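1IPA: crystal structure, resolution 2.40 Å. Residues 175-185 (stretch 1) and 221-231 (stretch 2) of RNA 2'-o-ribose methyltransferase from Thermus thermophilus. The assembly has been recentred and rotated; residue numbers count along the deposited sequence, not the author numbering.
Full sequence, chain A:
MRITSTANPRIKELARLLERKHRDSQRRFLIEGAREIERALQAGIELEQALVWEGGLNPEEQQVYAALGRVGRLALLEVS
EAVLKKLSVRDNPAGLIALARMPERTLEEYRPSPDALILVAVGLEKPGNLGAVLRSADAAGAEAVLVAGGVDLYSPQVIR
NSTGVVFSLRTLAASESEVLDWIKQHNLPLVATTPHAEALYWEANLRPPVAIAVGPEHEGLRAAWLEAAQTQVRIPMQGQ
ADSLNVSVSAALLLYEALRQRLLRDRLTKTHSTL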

# COMPACT_ATOMS: atom_id res chain seq x y z
N SER A 175 15.89 7.00 2.26
CA SER A 175 16.96 6.41 1.47
C SER A 175 17.43 5.13 2.14
O SER A 175 17.26 4.96 3.35
CB SER A 175 18.13 7.38 1.36
OG SER A 175 18.75 7.56 2.62
N GLU A 176 18.02 4.24 1.36
CA GLU A 176 18.51 2.99 1.90
C GLU A 176 19.43 3.25 3.09
O GLU A 176 19.29 2.61 4.13
CB GLU A 176 19.25 2.20 0.81
CG GLU A 176 18.41 1.99 -0.45
CD GLU A 176 19.02 1.01 -1.45
OE1 GLU A 176 18.48 0.90 -2.57
OE2 GLU A 176 20.02 0.34 -1.11
N SER A 177 20.35 4.19 2.94
CA SER A 177 21.29 4.54 4.02
C SER A 177 20.52 5.02 5.25
O SER A 177 20.85 4.64 6.37
CB SER A 177 22.25 5.65 3.58
OG SER A 177 22.77 5.42 2.29
N GLU A 178 19.52 5.85 5.02
CA GLU A 178 18.70 6.39 6.10
C GLU A 178 17.94 5.30 6.85
O GLU A 178 17.85 5.32 8.08
CB GLU A 178 17.70 7.42 5.55
CG GLU A 178 18.30 8.75 5.16
CD GLU A 178 17.32 9.62 4.40
OE1 GLU A 178 17.03 9.30 3.22
OE2 GLU A 178 16.84 10.62 4.97
N VAL A 179 17.38 4.36 6.09
CA VAL A 179 16.63 3.26 6.69
C VAL A 179 17.57 2.33 7.44
O VAL A 179 17.25 1.87 8.53
CB VAL A 179 15.85 2.48 5.61
CG1 VAL A 179 15.34 1.15 6.16
CG2 VAL A 179 14.68 3.33 5.12
N LEU A 180 18.74 2.06 6.86
CA LEU A 180 19.72 1.20 7.50
C LEU A 180 20.24 1.81 8.80
O LEU A 180 20.38 1.12 9.80
CB LEU A 180 20.87 0.91 6.52
CG LEU A 180 20.50 -0.16 5.49
CD1 LEU A 180 21.52 -0.26 4.38
CD2 LEU A 180 20.37 -1.49 6.22
N ASP A 181 20.49 3.12 8.79
CA ASP A 181 20.96 3.79 10.00
C ASP A 181 19.84 3.75 11.03
O ASP A 181 20.09 3.67 12.24
CB ASP A 181 21.32 5.24 9.71
CG ASP A 181 22.47 5.38 8.72
OD1 ASP A 181 22.82 6.53 8.39
OD2 ASP A 181 23.02 4.34 8.29
N TRP A 182 18.60 3.80 10.56
CA TRP A 182 17.46 3.76 11.47
C TRP A 182 17.39 2.41 12.20
O TRP A 182 17.22 2.35 13.42
CB TRP A 182 16.16 3.98 10.69
CG TRP A 182 14.95 4.06 11.56
CD1 TRP A 182 14.52 5.13 12.28
CD2 TRP A 182 14.04 2.99 11.86
NE1 TRP A 182 13.41 4.81 13.00
CE2 TRP A 182 13.09 3.50 12.76
CE3 TRP A 182 13.94 1.66 11.44
CZ2 TRP A 182 12.04 2.72 13.27
CZ3 TRP A 182 12.90 0.88 11.95
CH2 TRP A 182 11.97 1.42 12.85
N ILE A 183 17.54 1.32 11.44
CA ILE A 183 17.49 -0.03 11.99
C ILE A 183 18.48 -0.15 13.14
O ILE A 183 18.11 -0.51 14.26
CB ILE A 183 17.88 -1.09 10.92
CG1 ILE A 183 17.03 -0.92 9.65
CG2 ILE A 183 17.69 -2.50 11.48
CD1 ILE A 183 15.58 -1.19 9.84
N LYS A 184 19.74 0.15 12.86
CA LYS A 184 20.80 0.07 13.86
C LYS A 184 20.56 1.02 15.02
O LYS A 184 20.92 0.73 16.16
CB LYS A 184 22.15 0.35 13.21
CG LYS A 184 22.44 -0.58 12.04
CD LYS A 184 22.27 -2.05 12.46
CE LYS A 184 21.82 -2.94 11.31
NZ LYS A 184 21.32 -4.24 11.83
N GLN A 185 19.94 2.16 14.73
CA GLN A 185 19.65 3.16 15.75
C GLN A 185 18.78 2.58 16.86
O GLN A 185 18.88 2.98 18.03
CB GLN A 185 18.94 4.36 15.11
CG GLN A 185 18.89 5.59 15.99
CD GLN A 185 20.27 5.97 16.50
OE1 GLN A 185 21.24 5.99 15.73
NE2 GLN A 185 20.36 6.27 17.79
N LEU A 221 19.25 -8.25 -2.92
CA LEU A 221 19.55 -7.11 -2.06
C LEU A 221 21.03 -6.80 -2.19
O LEU A 221 21.86 -7.71 -2.26
CB LEU A 221 19.21 -7.44 -0.60
CG LEU A 221 17.73 -7.58 -0.23
CD1 LEU A 221 17.60 -8.16 1.16
CD2 LEU A 221 17.06 -6.22 -0.29
N ARG A 222 21.37 -5.51 -2.23
CA ARG A 222 22.76 -5.08 -2.33
C ARG A 222 23.55 -5.60 -1.15
O ARG A 222 22.98 -6.01 -0.14
CB ARG A 222 22.86 -3.56 -2.37
CG ARG A 222 22.01 -2.91 -3.44
CD ARG A 222 22.18 -1.39 -3.44
NE ARG A 222 21.19 -0.75 -4.30
CZ ARG A 222 21.05 -1.00 -5.60
NH1 ARG A 222 21.84 -1.89 -6.20
NH2 ARG A 222 20.12 -0.37 -6.30
N ALA A 223 24.88 -5.58 -1.27
CA ALA A 223 25.75 -6.06 -0.20
C ALA A 223 25.46 -5.32 1.11
O ALA A 223 25.48 -5.92 2.18
CB ALA A 223 27.21 -5.89 -0.60
N ALA A 224 25.20 -4.02 1.00
CA ALA A 224 24.92 -3.20 2.16
C ALA A 224 23.89 -3.85 3.08
O ALA A 224 24.08 -3.89 4.30
CB ALA A 224 24.42 -1.83 1.72
N TRP A 225 22.81 -4.37 2.50
CA TRP A 225 21.76 -5.02 3.29
C TRP A 225 22.18 -6.37 3.85
O TRP A 225 21.78 -6.73 4.95
CB TRP A 225 20.48 -5.19 2.46
CG TRP A 225 19.84 -3.89 2.14
CD1 TRP A 225 20.03 -3.12 1.03
CD2 TRP A 225 18.97 -3.13 2.99
NE1 TRP A 225 19.35 -1.94 1.14
CE2 TRP A 225 18.68 -1.92 2.33
CE3 TRP A 225 18.40 -3.37 4.26
CZ2 TRP A 225 17.86 -0.94 2.89
CZ3 TRP A 225 17.58 -2.39 4.81
CH2 TRP A 225 17.32 -1.19 4.13
N LEU A 226 22.98 -7.11 3.09
CA LEU A 226 23.43 -8.43 3.52
C LEU A 226 24.46 -8.39 4.65
O LEU A 226 24.50 -9.28 5.49
CB LEU A 226 23.98 -9.21 2.33
CG LEU A 226 22.94 -9.42 1.22
CD1 LEU A 226 23.47 -10.37 0.17
CD2 LEU A 226 21.67 -9.97 1.83
N GLU A 227 25.28 -7.35 4.67
CA GLU A 227 26.30 -7.20 5.70
C GLU A 227 25.66 -6.68 6.99
O GLU A 227 26.16 -6.94 8.08
CB GLU A 227 27.39 -6.24 5.22
CG GLU A 227 28.11 -6.73 3.97
CD GLU A 227 29.11 -5.73 3.42
OE1 GLU A 227 28.70 -4.61 3.03
OE2 GLU A 227 30.32 -6.06 3.37
N ALA A 228 24.55 -5.96 6.85
CA ALA A 228 23.88 -5.41 8.02
C ALA A 228 22.93 -6.39 8.70
O ALA A 228 22.57 -6.19 9.86
CB ALA A 228 23.12 -4.15 7.63
N ALA A 229 22.53 -7.44 8.00
CA ALA A 229 21.59 -8.41 8.56
C ALA A 229 22.19 -9.36 9.58
O ALA A 229 23.34 -9.78 9.46
CB ALA A 229 20.95 -9.22 7.44
N GLN A 230 21.40 -9.71 10.60
CA GLN A 230 21.84 -10.65 11.62
C GLN A 230 21.66 -12.05 11.05
O GLN A 230 22.33 -13.00 11.47
CB GLN A 230 20.98 -10.52 12.89
CG GLN A 230 21.39 -9.40 13.84
CD GLN A 230 21.43 -8.04 13.18
OE1 GLN A 230 22.50 -7.47 12.98
NE2 GLN A 230 20.26 -7.51 12.84
N THR A 231 20.75 -12.18 10.09
CA THR A 231 20.48 -13.46 9.46
C THR A 231 20.09 -13.26 8.01
O THR A 231 19.40 -12.30 7.68
CB THR A 231 19.31 -14.20 10.15
OG1 THR A 231 19.50 -14.19 11.57
CG2 THR A 231 19.25 -15.65 9.67

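Two helices, one running from E176 and the other from A223, lie side by side in the same direction, their axes 5° apart and 11.3 Å at closest approach. L180 and W225 mark the register, with CA atoms 7.8 Å apart, and the contact buries 419 Å² in all.

Apolar packing centres on W225. Its CA-to-CB bond points sideways, but with chi1 in m and chi2 at 92° the indole reaches the neighbouring helix, and W225 has the largest covered area of any residue here. L180 points toward the partner and sets CD2 over one face of the indole: CD2 lies 3.5 Å from the centroid of the six-membered ring, 25° off the normal, a CH-pi contact. The same L180 CD2 lies 4.1 Å from A228 CB, while L180 CD1 is 4.2 Å from A224 CB. A branched leucine thus meets a flat ring and two small methyls, and the alanines, both pointing toward the other helix, fill their places without long side chains. At the ring edge, V179 CG1 comes to 3.7 Å from W225 CH2, a compact side chain suited to a buried position.

The polar contacts sit toward the two ends of the first helix. Near its start, the extended E176 side chain (m, then t) brings its carboxylate to the indole edge, where W225 NE1 donates to E176 OE2 at 3.3 Å and 162°. This gives the buried ring's polar N-H an acceptor. The same oxygen forms a salt bridge with R222, E176 OE2 to R222 NE 3.6 Å, near the guanidinium plane, so one carboxylate serves two partners.

Near the other end, K184 starts sideways, yet its long chain carries the ammonium across, and K184 NZ donates to A228 O at 3.0 Å. Its last methylene packs as well, with K184 CE 4.1 Å from A228 CB. The rule is an apolar middle with charged side chains reaching across beside it.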